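Local structure of alcohol dehydrogenase (Thermus thermophilus, 2EIH) at residues Leu20-Pro25 against Glu29-Leu34; Val44-Gly49 against Leu113-His118; Gly94-Cys99 against Leu106-Gln111; Ser177-Ala182 against Val240-Ala245. The protein probably catalyses the NAD-dependent oxidation or reduction of alcohols and carbonyl compounds, as a zinc-binding member of the medium-chain dehydrogenase family. All coordinates share one frame; numbering follows the deposited sequence.

Contact 1 (Leu20-Pro25 against Glu29-Leu34)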
loop_
_atom_site.group_PDB
_atom_site.type_symbol
_atom_site.label_atom_id
_atom_site.label_comp_id
_atom_site.label_asym_id
_atom_site.label_seq_id
_atom_site.Cartn_x
_atom_site.Cartn_y
_atom_site.Cartn_z
ATOM N N LEU A 20 -25.655 -6.038 -41.513
ATOM C CA LEU A 20 -25.082 -7.282 -41.025
ATOM C C LEU A 20 -26.108 -8.057 -40.228
ATOM O O LEU A 20 -27.045 -7.491 -39.674
ATOM C CB LEU A 20 -23.870 -7.012 -40.132
ATOM C CG LEU A 20 -22.782 -6.078 -40.656
ATOM C CD1 LEU A 20 -21.717 -5.953 -39.589
ATOM C CD2 LEU A 20 -22.202 -6.607 -41.958
ATOM N N PRO A 21 -25.951 -9.379 -40.167
ATOM C CA PRO A 21 -26.904 -10.186 -39.408
ATOM C C PRO A 21 -26.828 -9.875 -37.916
ATOM O O PRO A 21 -25.773 -9.499 -37.409
ATOM C CB PRO A 21 -26.485 -11.620 -39.740
ATOM C CG PRO A 21 -25.016 -11.494 -40.001
ATOM C CD PRO A 21 -24.927 -10.222 -40.805
ATOM N N VAL A 22 -27.956 -10.022 -37.229
ATOM C CA VAL A 22 -28.025 -9.754 -35.796
ATOM C C VAL A 22 -27.370 -10.857 -34.979
ATOM O O VAL A 22 -27.785 -12.014 -35.036
ATOM C CB VAL A 22 -29.479 -9.621 -35.316
ATOM C CG1 VAL A 22 -29.541 -9.708 -33.795
ATOM C CG2 VAL A 22 -30.059 -8.303 -35.792
ATOM N N PRO A 23 -26.340 -10.503 -34.191
ATOM C CA PRO A 23 -25.641 -11.488 -33.359
ATOM C C PRO A 23 -26.555 -12.146 -32.329
ATOM O O PRO A 23 -27.534 -11.552 -31.876
ATOM C CB PRO A 23 -24.521 -10.669 -32.720
ATOM C CG PRO A 23 -25.108 -9.283 -32.659
ATOM C CD PRO A 23 -25.775 -9.156 -33.998
ATOM N N GLU A 24 -26.232 -13.380 -31.967
ATOM C CA GLU A 24 -27.036 -14.106 -31.002
ATOM C C GLU A 24 -26.269 -14.337 -29.700
ATOM O O GLU A 24 -25.134 -14.824 -29.700
ATOM C CB GLU A 24 -27.485 -15.439 -31.608
ATOM C CG GLU A 24 -28.936 -15.793 -31.316
ATOM C CD GLU A 24 -29.901 -14.708 -31.770
ATOM O OE1 GLU A 24 -29.812 -14.278 -32.938
ATOM O OE2 GLU A 24 -30.766 -14.300 -30.971
ATOM N N PRO A 25 -26.888 -13.981 -28.567
ATOM C CA PRO A 25 -26.255 -14.148 -27.259
ATOM C C PRO A 25 -26.058 -15.592 -26.810
ATOM O O PRO A 25 -26.989 -16.399 -26.834
ATOM C CB PRO A 25 -27.180 -13.366 -26.336
ATOM C CG PRO A 25 -28.514 -13.595 -26.951
ATOM C CD PRO A 25 -28.229 -13.388 -28.425
ATOM N N GLU A 29 -24.363 -14.675 -22.101
ATOM C CA GLU A 29 -24.226 -13.451 -22.864
ATOM C C GLU A 29 -25.540 -12.716 -23.021
ATOM O O GLU A 29 -26.609 -13.273 -22.789
ATOM C CB GLU A 29 -23.641 -13.764 -24.235
ATOM C CG GLU A 29 -22.182 -14.104 -24.198
ATOM C CD GLU A 29 -21.653 -14.452 -25.559
ATOM O OE1 GLU A 29 -20.413 -14.472 -25.725
ATOM O OE2 GLU A 29 -22.484 -14.709 -26.459
ATOM N N VAL A 30 -25.444 -11.452 -23.419
ATOM C CA VAL A 30 -26.617 -10.619 -23.615
ATOM C C VAL A 30 -26.435 -9.719 -24.832
ATOM O O VAL A 30 -25.334 -9.258 -25.107
ATOM C CB VAL A 30 -26.910 -9.779 -22.328
ATOM C CG1 VAL A 30 -25.639 -9.093 -21.869
ATOM C CG2 VAL A 30 -28.017 -8.772 -22.595
ATOM N N ARG A 31 -27.518 -9.511 -25.575
ATOM C CA ARG A 31 -27.487 -8.658 -26.753
ATOM C C ARG A 31 -28.078 -7.318 -26.372
ATOM O O ARG A 31 -29.186 -7.240 -25.842
ATOM C CB ARG A 31 -28.297 -9.260 -27.904
ATOM C CG ARG A 31 -28.384 -8.365 -29.145
ATOM C CD ARG A 31 -29.010 -9.094 -30.320
ATOM N NE ARG A 31 -30.449 -9.277 -30.179
ATOM C CZ ARG A 31 -31.087 -10.393 -30.513
ATOM N NH1 ARG A 31 -30.413 -11.427 -30.998
ATOM N NH2 ARG A 31 -32.401 -10.475 -30.368
ATOM N N VAL A 32 -27.338 -6.259 -26.650
ATOM C CA VAL A 32 -27.800 -4.930 -26.316
ATOM C C VAL A 32 -28.233 -4.174 -27.565
ATOM O O VAL A 32 -27.574 -4.239 -28.600
ATOM C CB VAL A 32 -26.675 -4.146 -25.611
ATOM C CG1 VAL A 32 -27.123 -2.727 -25.328
ATOM C CG2 VAL A 32 -26.286 -4.857 -24.325
ATOM N N ARG A 33 -29.360 -3.478 -27.478
ATOM C CA ARG A 33 -29.807 -2.668 -28.596
ATOM C C ARG A 33 -29.190 -1.313 -28.258
ATOM O O ARG A 33 -29.588 -0.667 -27.282
ATOM C CB ARG A 33 -31.323 -2.583 -28.616
ATOM C CG ARG A 33 -31.896 -1.991 -29.883
ATOM C CD ARG A 33 -33.395 -2.196 -29.915
ATOM N NE ARG A 33 -34.093 -1.370 -28.928
ATOM C CZ ARG A 33 -34.249 -0.054 -29.053
ATOM N NH1 ARG A 33 -33.756 0.576 -30.122
ATOM N NH2 ARG A 33 -34.899 0.635 -28.127
ATOM N N LEU A 34 -28.196 -0.909 -29.046
ATOM C CA LEU A 34 -27.470 0.346 -28.830
ATOM C C LEU A 34 -28.249 1.629 -29.132
ATOM O O LEU A 34 -29.097 1.669 -30.019
ATOM C CB LEU A 34 -26.179 0.329 -29.652
ATOM C CG LEU A 34 -25.165 -0.731 -29.206
ATOM C CD1 LEU A 34 -24.194 -1.068 -30.322
ATOM C CD2 LEU A 34 -24.432 -0.230 -27.977
#
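R31 NH1 donates to two oxygens of the facing loop. One is the backbone oxygen of P23, at 3.0 Å from R31 NH1. This bond is fairly straight, with an angle of 162° at the hydrogen. P23 O lies at the edge of the guanidinium, almost in its plane. The other is E24 OE2, at 2.9 Å from R31 NH1, in a salt bridge. The carboxylate and guanidinium planes are 83° apart, and NH1 meets OE2 from above the carboxylate plane. E24 starts out away from the strand, but its bent chain brings the carboxylate back. The far side of the arginine is also paired: R31 NH2 makes a salt bridge with D70, which probably helps fix the rotation of the group.

R31 CG stands anti to the backbone N (chi1 176°), and a bend at chi3 brings NH1 to P23 O and the carboxylate of E24. V22 CG1 lies over one guanidinium face, 3.4 Å from R31 NH1, and also touches R31 CD at 3.6 Å. The two side chains cross at about a right angle.

Packing takes over nearer the short link between the segments. P25 CB rests 3.6 Å from E29 O, and P25 CB and E29 CB are 4.1 Å apart. The extended chain of E29 runs past P25, and its OE2 accepts from G26 N in that link.

This is a surface contact. It lays the irregular loop that follows strand 15-19 against the start of strand 29-38. That strand pairs with strands 64-72 and 124-128 in the curled sheet of the GroES-like domain.

Contact 2 (Val44-Gly49 against Leu113-His118)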
loop_
_atom_site.group_PDB
_atom_site.type_symbol
_atom_site.label_atom_id
_atom_site.label_comp_id
_atom_site.label_asym_id
_atom_site.label_seq_id
_atom_site.Cartn_x
_atom_site.Cartn_y
_atom_site.Cartn_z
ATOM N N VAL A 44 -9.621 4.814 -34.278
ATOM C CA VAL A 44 -8.847 5.383 -35.378
ATOM C C VAL A 44 -7.620 4.538 -35.703
ATOM O O VAL A 44 -7.311 4.313 -36.876
ATOM C CB VAL A 44 -8.418 6.839 -35.070
ATOM C CG1 VAL A 44 -7.528 7.375 -36.179
ATOM C CG2 VAL A 44 -9.656 7.716 -34.934
ATOM N N TRP A 45 -6.925 4.068 -34.671
ATOM C CA TRP A 45 -5.749 3.241 -34.886
ATOM C C TRP A 45 -6.152 1.955 -35.612
ATOM O O TRP A 45 -5.430 1.476 -36.493
ATOM C CB TRP A 45 -5.065 2.923 -33.548
ATOM C CG TRP A 45 -4.626 4.154 -32.815
ATOM C CD1 TRP A 45 -4.252 5.342 -33.373
ATOM C CD2 TRP A 45 -4.555 4.336 -31.395
ATOM N NE1 TRP A 45 -3.960 6.258 -32.394
ATOM C CE2 TRP A 45 -4.138 5.670 -31.168
ATOM C CE3 TRP A 45 -4.802 3.508 -30.291
ATOM C CZ2 TRP A 45 -3.970 6.198 -29.877
ATOM C CZ3 TRP A 45 -4.632 4.035 -29.003
ATOM C CH2 TRP A 45 -4.220 5.367 -28.812
ATOM N N VAL A 46 -7.313 1.406 -35.265
ATOM C CA VAL A 46 -7.767 0.191 -35.919
ATOM C C VAL A 46 -8.129 0.509 -37.362
ATOM O O VAL A 46 -7.843 -0.280 -38.261
ATOM C CB VAL A 46 -8.984 -0.422 -35.205
ATOM C CG1 VAL A 46 -9.490 -1.629 -35.981
ATOM C CG2 VAL A 46 -8.585 -0.846 -33.796
ATOM N N ARG A 47 -8.739 1.669 -37.591
ATOM C CA ARG A 47 -9.112 2.057 -38.945
ATOM C C ARG A 47 -7.888 2.240 -39.839
ATOM O O ARG A 47 -7.856 1.748 -40.964
ATOM C CB ARG A 47 -9.934 3.352 -38.937
ATOM C CG ARG A 47 -10.069 3.967 -40.331
ATOM C CD ARG A 47 -10.952 5.198 -40.382
ATOM N NE ARG A 47 -10.514 6.314 -39.544
ATOM C CZ ARG A 47 -9.478 7.112 -39.789
ATOM N NH1 ARG A 47 -9.202 8.095 -38.941
ATOM N NH2 ARG A 47 -8.717 6.934 -40.859
ATOM N N LYS A 48 -6.886 2.956 -39.343
ATOM C CA LYS A 48 -5.673 3.193 -40.120
ATOM C C LYS A 48 -4.871 1.920 -40.353
ATOM O O LYS A 48 -4.131 1.820 -41.328
ATOM C CB LYS A 48 -4.783 4.219 -39.425
ATOM C CG LYS A 48 -5.298 5.633 -39.510
ATOM C CD LYS A 48 -4.346 6.591 -38.822
ATOM C CE LYS A 48 -4.705 8.024 -39.152
ATOM N NZ LYS A 48 -3.850 8.996 -38.422
ATOM N N GLY A 49 -5.016 0.950 -39.456
ATOM C CA GLY A 49 -4.286 -0.296 -39.602
ATOM C C GLY A 49 -3.112 -0.371 -38.646
ATOM O O GLY A 49 -2.402 -1.375 -38.589
ATOM N N LEU A 113 -13.453 -4.071 -26.537
ATOM C CA LEU A 113 -14.540 -4.214 -27.500
ATOM C C LEU A 113 -14.262 -3.319 -28.710
ATOM O O LEU A 113 -13.846 -2.168 -28.561
ATOM C CB LEU A 113 -15.873 -3.818 -26.852
ATOM C CG LEU A 113 -17.133 -3.877 -27.721
ATOM C CD1 LEU A 113 -17.302 -5.276 -28.263
ATOM C CD2 LEU A 113 -18.349 -3.473 -26.913
ATOM N N GLY A 114 -14.468 -3.861 -29.906
ATOM C CA GLY A 114 -14.241 -3.093 -31.123
ATOM C C GLY A 114 -12.809 -3.110 -31.639
ATOM O O GLY A 114 -12.525 -2.676 -32.757
ATOM N N GLU A 115 -11.899 -3.616 -30.820
ATOM C CA GLU A 115 -10.502 -3.683 -31.211
ATOM C C GLU A 115 -10.220 -4.941 -32.031
ATOM O O GLU A 115 -9.415 -4.921 -32.962
ATOM C CB GLU A 115 -9.613 -3.668 -29.973
ATOM C CG GLU A 115 -8.134 -3.612 -30.278
ATOM C CD GLU A 115 -7.289 -3.814 -29.045
ATOM O OE1 GLU A 115 -6.049 -3.742 -29.166
ATOM O OE2 GLU A 115 -7.860 -4.056 -27.958
ATOM N N HIS A 116 -10.892 -6.034 -31.689
ATOM C CA HIS A 116 -10.697 -7.293 -32.392
ATOM C C HIS A 116 -12.017 -7.939 -32.752
ATOM O O HIS A 116 -12.105 -8.697 -33.718
ATOM C CB HIS A 116 -9.880 -8.243 -31.527
ATOM C CG HIS A 116 -8.481 -7.776 -31.292
ATOM N ND1 HIS A 116 -7.545 -7.707 -32.301
ATOM C CD2 HIS A 116 -7.867 -7.311 -30.177
ATOM C CE1 HIS A 116 -6.415 -7.219 -31.819
ATOM N NE2 HIS A 116 -6.585 -6.971 -30.534
ATOM N N ARG A 117 -13.038 -7.631 -31.960
ATOM C CA ARG A 117 -14.379 -8.158 -32.166
ATOM C C ARG A 117 -15.318 -7.001 -32.493
ATOM O O ARG A 117 -15.061 -5.873 -32.092
ATOM C CB ARG A 117 -14.860 -8.871 -30.903
ATOM C CG ARG A 117 -16.155 -9.617 -31.125
ATOM C CD ARG A 117 -16.614 -10.350 -29.881
ATOM N NE ARG A 117 -17.112 -9.445 -28.844
ATOM C CZ ARG A 117 -18.208 -8.697 -28.949
ATOM N NH1 ARG A 117 -18.567 -7.913 -27.943
ATOM N NH2 ARG A 117 -18.947 -8.730 -30.048
ATOM N N HIS A 118 -16.395 -7.280 -33.224
ATOM C CA HIS A 118 -17.355 -6.245 -33.592
ATOM C C HIS A 118 -17.764 -5.382 -32.405
ATOM O O HIS A 118 -18.184 -5.894 -31.363
ATOM C CB HIS A 118 -18.613 -6.859 -34.207
ATOM C CG HIS A 118 -18.449 -7.291 -35.628
ATOM N ND1 HIS A 118 -19.519 -7.637 -36.429
ATOM C CD2 HIS A 118 -17.344 -7.445 -36.398
ATOM C CE1 HIS A 118 -19.081 -7.981 -37.623
ATOM N NE2 HIS A 118 -17.762 -7.873 -37.632
#
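V46 turns its CG1 anti to the backbone N (chi1 176°), which leaves CG2 on the side facing G114 and E115. E115 is extended from CB to its carboxylate, and its CG comes within 4.5 Å of V46 CG2. The closest approach is made by the backbone: E115 O is 4.2 Å from V46 CG2. V46 CG1 lies beside the same oxygen, only slightly farther off. G114 O is near CG2 as well. V46 alone carries the helix side, mostly through CG2, in a loose van der Waals contact.

The two carbonyl oxygens have polar partners in other parts of the chain. G114 O accepts from H59 NE2, and E115 O is hydrogen-bonded to S52 OG. E115 OE2 accepts from I112 N, at the end of strand 111-112 just before the loop. G114 has a positive phi of 86°, and a side chain there would press on the carbonyl oxygen of L113.

V46 sits near the C-terminal end of helix 41-48, where G49 N still bonds to W45 O. Its side chain also packs on L61 and on H59 of strand 59-60. V44 of the same helix lies against helix 322-330. The L113-H118 loop runs between strands 111-112 and 124-128, with L113 packed on strand 84-91.

Contact 3 (Gly94-Cys99 against Leu106-Gln111). With ZN (zinc ion), chain C.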
loop_
_atom_site.group_PDB
_atom_site.type_symbol
_atom_site.label_atom_id
_atom_site.label_comp_id
_atom_site.label_asym_id
_atom_site.label_seq_id
_atom_site.Cartn_x
_atom_site.Cartn_y
_atom_site.Cartn_z
ATOM N N GLY A 94 -11.316 -14.091 -17.737
ATOM C CA GLY A 94 -11.835 -14.310 -16.397
ATOM C C GLY A 94 -11.476 -15.643 -15.757
ATOM O O GLY A 94 -12.214 -16.146 -14.905
ATOM N N ARG A 95 -10.344 -16.217 -16.159
ATOM C CA ARG A 95 -9.906 -17.494 -15.603
ATOM C C ARG A 95 -8.414 -17.541 -15.272
ATOM O O ARG A 95 -7.966 -18.431 -14.545
ATOM C CB ARG A 95 -10.252 -18.630 -16.565
ATOM C CG ARG A 95 -11.720 -18.682 -16.933
ATOM C CD ARG A 95 -12.128 -20.086 -17.326
ATOM N NE ARG A 95 -11.264 -20.630 -18.365
ATOM C CZ ARG A 95 -11.172 -20.136 -19.596
ATOM N NH1 ARG A 95 -11.897 -19.083 -19.946
ATOM N NH2 ARG A 95 -10.350 -20.689 -20.478
ATOM N N CYS A 96 -7.646 -16.588 -15.797
ATOM C CA CYS A 96 -6.208 -16.549 -15.533
ATOM C C CYS A 96 -5.924 -15.812 -14.228
ATOM O O CYS A 96 -6.809 -15.166 -13.663
ATOM C CB CYS A 96 -5.461 -15.861 -16.682
ATOM S SG CYS A 96 -5.559 -14.069 -16.676
ATOM N N GLU A 97 -4.686 -15.912 -13.758
ATOM C CA GLU A 97 -4.271 -15.264 -12.520
ATOM C C GLU A 97 -4.611 -13.765 -12.546
ATOM O O GLU A 97 -5.256 -13.255 -11.633
ATOM C CB GLU A 97 -2.762 -15.467 -12.304
ATOM C CG GLU A 97 -2.258 -15.164 -10.893
ATOM C CD GLU A 97 -0.753 -15.375 -10.747
ATOM O OE1 GLU A 97 -0.227 -16.343 -11.337
ATOM O OE2 GLU A 97 -0.104 -14.585 -10.032
ATOM N N ARG A 98 -4.183 -13.067 -13.594
ATOM C CA ARG A 98 -4.451 -11.638 -13.718
ATOM C C ARG A 98 -5.940 -11.305 -13.573
ATOM O O ARG A 98 -6.308 -10.356 -12.872
ATOM C CB ARG A 98 -3.926 -11.116 -15.057
ATOM C CG ARG A 98 -2.420 -10.964 -15.112
ATOM C CD ARG A 98 -1.937 -10.026 -14.016
ATOM N NE ARG A 98 -0.611 -9.481 -14.308
ATOM C CZ ARG A 98 0.004 -8.570 -13.558
ATOM N NH1 ARG A 98 1.205 -8.125 -13.905
ATOM N NH2 ARG A 98 -0.578 -8.101 -12.460
ATOM N N CYS A 99 -6.795 -12.094 -14.220
ATOM C CA CYS A 99 -8.239 -11.877 -14.144
ATOM C C CYS A 99 -8.817 -12.146 -12.765
ATOM O O CYS A 99 -9.623 -11.359 -12.266
ATOM C CB CYS A 99 -8.974 -12.742 -15.170
ATOM S SG CYS A 99 -8.965 -12.059 -16.820
ATOM N N LEU A 106 -4.892 -6.539 -17.636
ATOM C CA LEU A 106 -3.523 -7.030 -17.744
ATOM C C LEU A 106 -3.537 -8.498 -18.158
ATOM O O LEU A 106 -2.507 -9.171 -18.158
ATOM C CB LEU A 106 -2.762 -6.851 -16.424
ATOM C CG LEU A 106 -1.984 -5.539 -16.237
ATOM C CD1 LEU A 106 -0.882 -5.428 -17.292
ATOM C CD2 LEU A 106 -2.938 -4.355 -16.353
ATOM N N CYS A 107 -4.718 -8.992 -18.512
ATOM C CA CYS A 107 -4.871 -10.372 -18.959
ATOM C C CYS A 107 -4.097 -10.573 -20.258
ATOM O O CYS A 107 -4.048 -9.684 -21.111
ATOM C CB CYS A 107 -6.351 -10.689 -19.198
ATOM S SG CYS A 107 -6.649 -12.206 -20.153
ATOM N N PRO A 108 -3.468 -11.742 -20.424
ATOM C CA PRO A 108 -2.717 -11.973 -21.660
ATOM C C PRO A 108 -3.636 -11.986 -22.891
ATOM O O PRO A 108 -3.191 -11.695 -24.004
ATOM C CB PRO A 108 -2.030 -13.314 -21.401
ATOM C CG PRO A 108 -2.967 -14.000 -20.441
ATOM C CD PRO A 108 -3.351 -12.887 -19.505
ATOM N N ARG A 109 -4.917 -12.294 -22.673
ATOM C CA ARG A 109 -5.925 -12.346 -23.744
ATOM C C ARG A 109 -6.854 -11.126 -23.719
ATOM O O ARG A 109 -7.902 -11.116 -24.368
ATOM C CB ARG A 109 -6.774 -13.619 -23.616
ATOM C CG ARG A 109 -6.028 -14.926 -23.887
ATOM C CD ARG A 109 -5.710 -15.078 -25.377
ATOM N NE ARG A 109 -4.836 -16.217 -25.678
ATOM C CZ ARG A 109 -3.524 -16.251 -25.437
ATOM N NH1 ARG A 109 -2.817 -17.333 -25.743
ATOM N NH2 ARG A 109 -2.914 -15.202 -24.894
ATOM N N TYR A 110 -6.460 -10.106 -22.964
ATOM C CA TYR A 110 -7.242 -8.891 -22.827
ATOM C C TYR A 110 -7.578 -8.262 -24.160
ATOM O O TYR A 110 -6.726 -8.156 -25.042
ATOM C CB TYR A 110 -6.491 -7.874 -21.978
ATOM C CG TYR A 110 -7.303 -6.646 -21.649
ATOM C CD1 TYR A 110 -6.833 -5.376 -21.972
ATOM C CD2 TYR A 110 -8.519 -6.754 -20.982
ATOM C CE1 TYR A 110 -7.549 -4.236 -21.637
ATOM C CE2 TYR A 110 -9.251 -5.630 -20.635
ATOM C CZ TYR A 110 -8.759 -4.365 -20.960
ATOM O OH TYR A 110 -9.456 -3.236 -20.582
ATOM N N GLN A 111 -8.826 -7.834 -24.296
ATOM C CA GLN A 111 -9.280 -7.207 -25.522
ATOM C C GLN A 111 -10.331 -6.144 -25.273
ATOM O O GLN A 111 -11.264 -6.325 -24.482
ATOM C CB GLN A 111 -9.856 -8.252 -26.452
ATOM C CG GLN A 111 -8.863 -8.799 -27.415
ATOM C CD GLN A 111 -9.496 -9.815 -28.331
ATOM O OE1 GLN A 111 -10.641 -9.641 -28.768
ATOM N NE2 GLN A 111 -8.757 -10.881 -28.641
HETATM ZN ZN ZN C . -7.601 -13.585 -18.132
#
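R98 reaches along the backbone of L106 and C107. R98 CB is 3.9 Å from L106 O. R98 CG comes closer, 3.5 Å from L106 O. A bend at chi2 then lays the outer part obliquely across L106. R98 CD passes L106 CB first, and R98 NE follows, 4.0 Å from L106 CB. This CB sits over one face of the guanidinium, toward its rim. At the tip, R98 NH2 forms a salt bridge with E103. A serine in place of R98 would probably uncover L106 CB and leave the carboxylate of E103 without its mate.

Both segments also bind one zinc ion. C96 SG is 2.5 Å from the zinc, C99 SG 2.4 Å and C107 SG 2.6 Å. C93 is the fourth ligand. C96 is also the N-cap of helix 97-100: its SG accepts from C99 N, at 3.4 Å between C96 SG and C99 N. P108 CD covers the same sulfur.

Four cysteine sulfurs match the structural zinc lobe of medium-chain alcohol dehydrogenases. Such a set would leave the metal no place for a substrate. The N-H donor and the helix start would probably help stabilise the thiolate charge of C96.

Contact 4 (Ser177-Ala182 against Val240-Ala245)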
loop_
_atom_site.group_PDB
_atom_site.type_symbol
_atom_site.label_atom_id
_atom_site.label_comp_id
_atom_site.label_asym_id
_atom_site.label_seq_id
_atom_site.Cartn_x
_atom_site.Cartn_y
_atom_site.Cartn_z
ATOM N N SER A 177 -9.397 17.165 -24.326
ATOM C CA SER A 177 -8.903 16.115 -25.199
ATOM C C SER A 177 -8.468 14.868 -24.417
ATOM O O SER A 177 -7.787 14.960 -23.392
ATOM C CB SER A 177 -7.731 16.671 -26.011
ATOM O OG SER A 177 -7.294 15.767 -27.017
ATOM N N GLY A 178 -8.877 13.705 -24.916
ATOM C CA GLY A 178 -8.526 12.445 -24.284
ATOM C C GLY A 178 -9.180 12.196 -22.938
ATOM O O GLY A 178 -10.408 12.249 -22.804
ATOM N N VAL A 179 -8.357 11.932 -21.931
ATOM C CA VAL A 179 -8.861 11.662 -20.596
ATOM C C VAL A 179 -8.817 12.853 -19.647
ATOM O O VAL A 179 -9.132 12.712 -18.472
ATOM C CB VAL A 179 -8.074 10.503 -19.963
ATOM C CG1 VAL A 179 -8.380 9.209 -20.708
ATOM C CG2 VAL A 179 -6.578 10.796 -20.027
ATOM N N SER A 180 -8.436 14.020 -20.153
ATOM C CA SER A 180 -8.343 15.208 -19.309
ATOM C C SER A 180 -9.671 15.579 -18.635
ATOM O O SER A 180 -9.702 15.870 -17.439
ATOM C CB SER A 180 -7.832 16.401 -20.114
ATOM O OG SER A 180 -8.632 16.665 -21.238
ATOM N N VAL A 181 -10.765 15.565 -19.397
ATOM C CA VAL A 181 -12.071 15.904 -18.863
ATOM C C VAL A 181 -12.368 15.070 -17.625
ATOM O O VAL A 181 -12.788 15.605 -16.584
ATOM C CB VAL A 181 -13.174 15.684 -19.923
ATOM C CG1 VAL A 181 -14.545 15.681 -19.272
ATOM C CG2 VAL A 181 -13.100 16.787 -20.969
ATOM N N ALA A 182 -12.162 13.762 -17.730
ATOM C CA ALA A 182 -12.409 12.862 -16.599
ATOM C C ALA A 182 -11.353 13.016 -15.489
ATOM O O ALA A 182 -11.680 12.957 -14.307
ATOM C CB ALA A 182 -12.446 11.404 -17.098
ATOM N N VAL A 240 -1.138 14.193 -14.992
ATOM C CA VAL A 240 -1.885 13.321 -15.888
ATOM C C VAL A 240 -1.623 13.790 -17.309
ATOM O O VAL A 240 -2.023 14.886 -17.686
ATOM C CB VAL A 240 -3.389 13.392 -15.633
ATOM C CG1 VAL A 240 -4.108 12.446 -16.572
ATOM C CG2 VAL A 240 -3.688 13.061 -14.186
ATOM N N ASP A 241 -0.955 12.955 -18.093
ATOM C CA ASP A 241 -0.622 13.301 -19.464
ATOM C C ASP A 241 -1.115 12.245 -20.455
ATOM O O ASP A 241 -0.925 11.052 -20.238
ATOM C CB ASP A 241 0.893 13.450 -19.589
ATOM C CG ASP A 241 1.300 14.089 -20.890
ATOM O OD1 ASP A 241 2.509 14.172 -21.173
ATOM O OD2 ASP A 241 0.403 14.515 -21.634
ATOM N N HIS A 242 -1.748 12.668 -21.544
ATOM C CA HIS A 242 -2.228 11.704 -22.533
ATOM C C HIS A 242 -1.682 12.051 -23.905
ATOM O O HIS A 242 -2.088 11.473 -24.910
ATOM C CB HIS A 242 -3.757 11.694 -22.603
ATOM C CG HIS A 242 -4.335 12.946 -23.179
ATOM N ND1 HIS A 242 -4.446 14.116 -22.457
ATOM C CD2 HIS A 242 -4.794 13.230 -24.421
ATOM C CE1 HIS A 242 -4.947 15.064 -23.227
ATOM N NE2 HIS A 242 -5.166 14.550 -24.427
ATOM N N THR A 243 -0.768 13.007 -23.945
ATOM C CA THR A 243 -0.186 13.415 -25.205
ATOM C C THR A 243 1.300 13.075 -25.227
ATOM O O THR A 243 1.742 12.233 -26.013
ATOM C CB THR A 243 -0.397 14.925 -25.437
ATOM O OG1 THR A 243 0.211 15.679 -24.378
ATOM C CG2 THR A 243 -1.889 15.234 -25.480
ATOM N N GLY A 244 2.064 13.717 -24.346
ATOM C CA GLY A 244 3.494 13.472 -24.268
ATOM C C GLY A 244 4.178 13.533 -25.619
ATOM O O GLY A 244 3.594 13.975 -26.609
ATOM N N ALA A 245 5.429 13.093 -25.654
ATOM C CA ALA A 245 6.208 13.076 -26.884
ATOM C C ALA A 245 6.157 14.405 -27.632
ATOM O O ALA A 245 6.271 14.441 -28.859
ATOM C CB ALA A 245 5.721 11.953 -27.789
#
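H242 meets the S177-S180 turn mainly with one face of its ring. G178 CA makes a CH-pi contact there, 4.2 Å from the ring centroid and 27° off the ring normal. A side chain on G178 would run into H242 CD2. On the opposite face lies T243 CG2, 3.5 Å above the ring plane and offset toward its rim. H242 CG stands between the backbone N and the carbonyl carbon (chi1 69°), which turns the ring to this turn. Cutting H242 back to an alanine would probably open a gap between G178 and T243 and remove the CH-pi contact.

Aliphatic packing is slight. V179 CG2 touches H242 CB at 3.9 Å. V179 itself continues onto T153 and M157 of helix 148-161.

No hydrogen bond crosses the contact. The polar bonds are local. D241 OD2 accepts from T243 N, above the carboxylate plane, at 3.0 Å, which makes an Asx turn at the end of the strand. D241 OD2 also accepts from T243 OG1 through its syn lone pair. S180 OG is hydrogen-bonded to A174 O.

The type II' turn S177-S180 leads into helix 180-189, just after strand 169-172. Strand 236-241 lies beside 169-172 in the parallel sheet. A glycine-containing loop between the first strand and helix of a Rossmann fold usually holds the dinucleotide, so this edge probably faces the cofactor site; none is bound here.

Contact 1 is at the surface and depends on charge, with one arginine gripped by a loop. Contact 2 is buried, carried by a single valine side chain without a hydrogen bond across. They belong to the same GroES-like part, where strand 29-38 runs on toward helix 41-48, and they touch through L20 and H118. Contact 3 is partly buried and metal-centred. Its residues fall in the sequence between the two segments of contact 2, and Q111 packs on H116. Unlike the others, it has a salt bridge to the second subunit, from E97 to R302 there. Contact 4, also partly buried, joins neighbouring elements of the Rossmann part by ring packing; contact 2 is nearest, about 21 Å between centres.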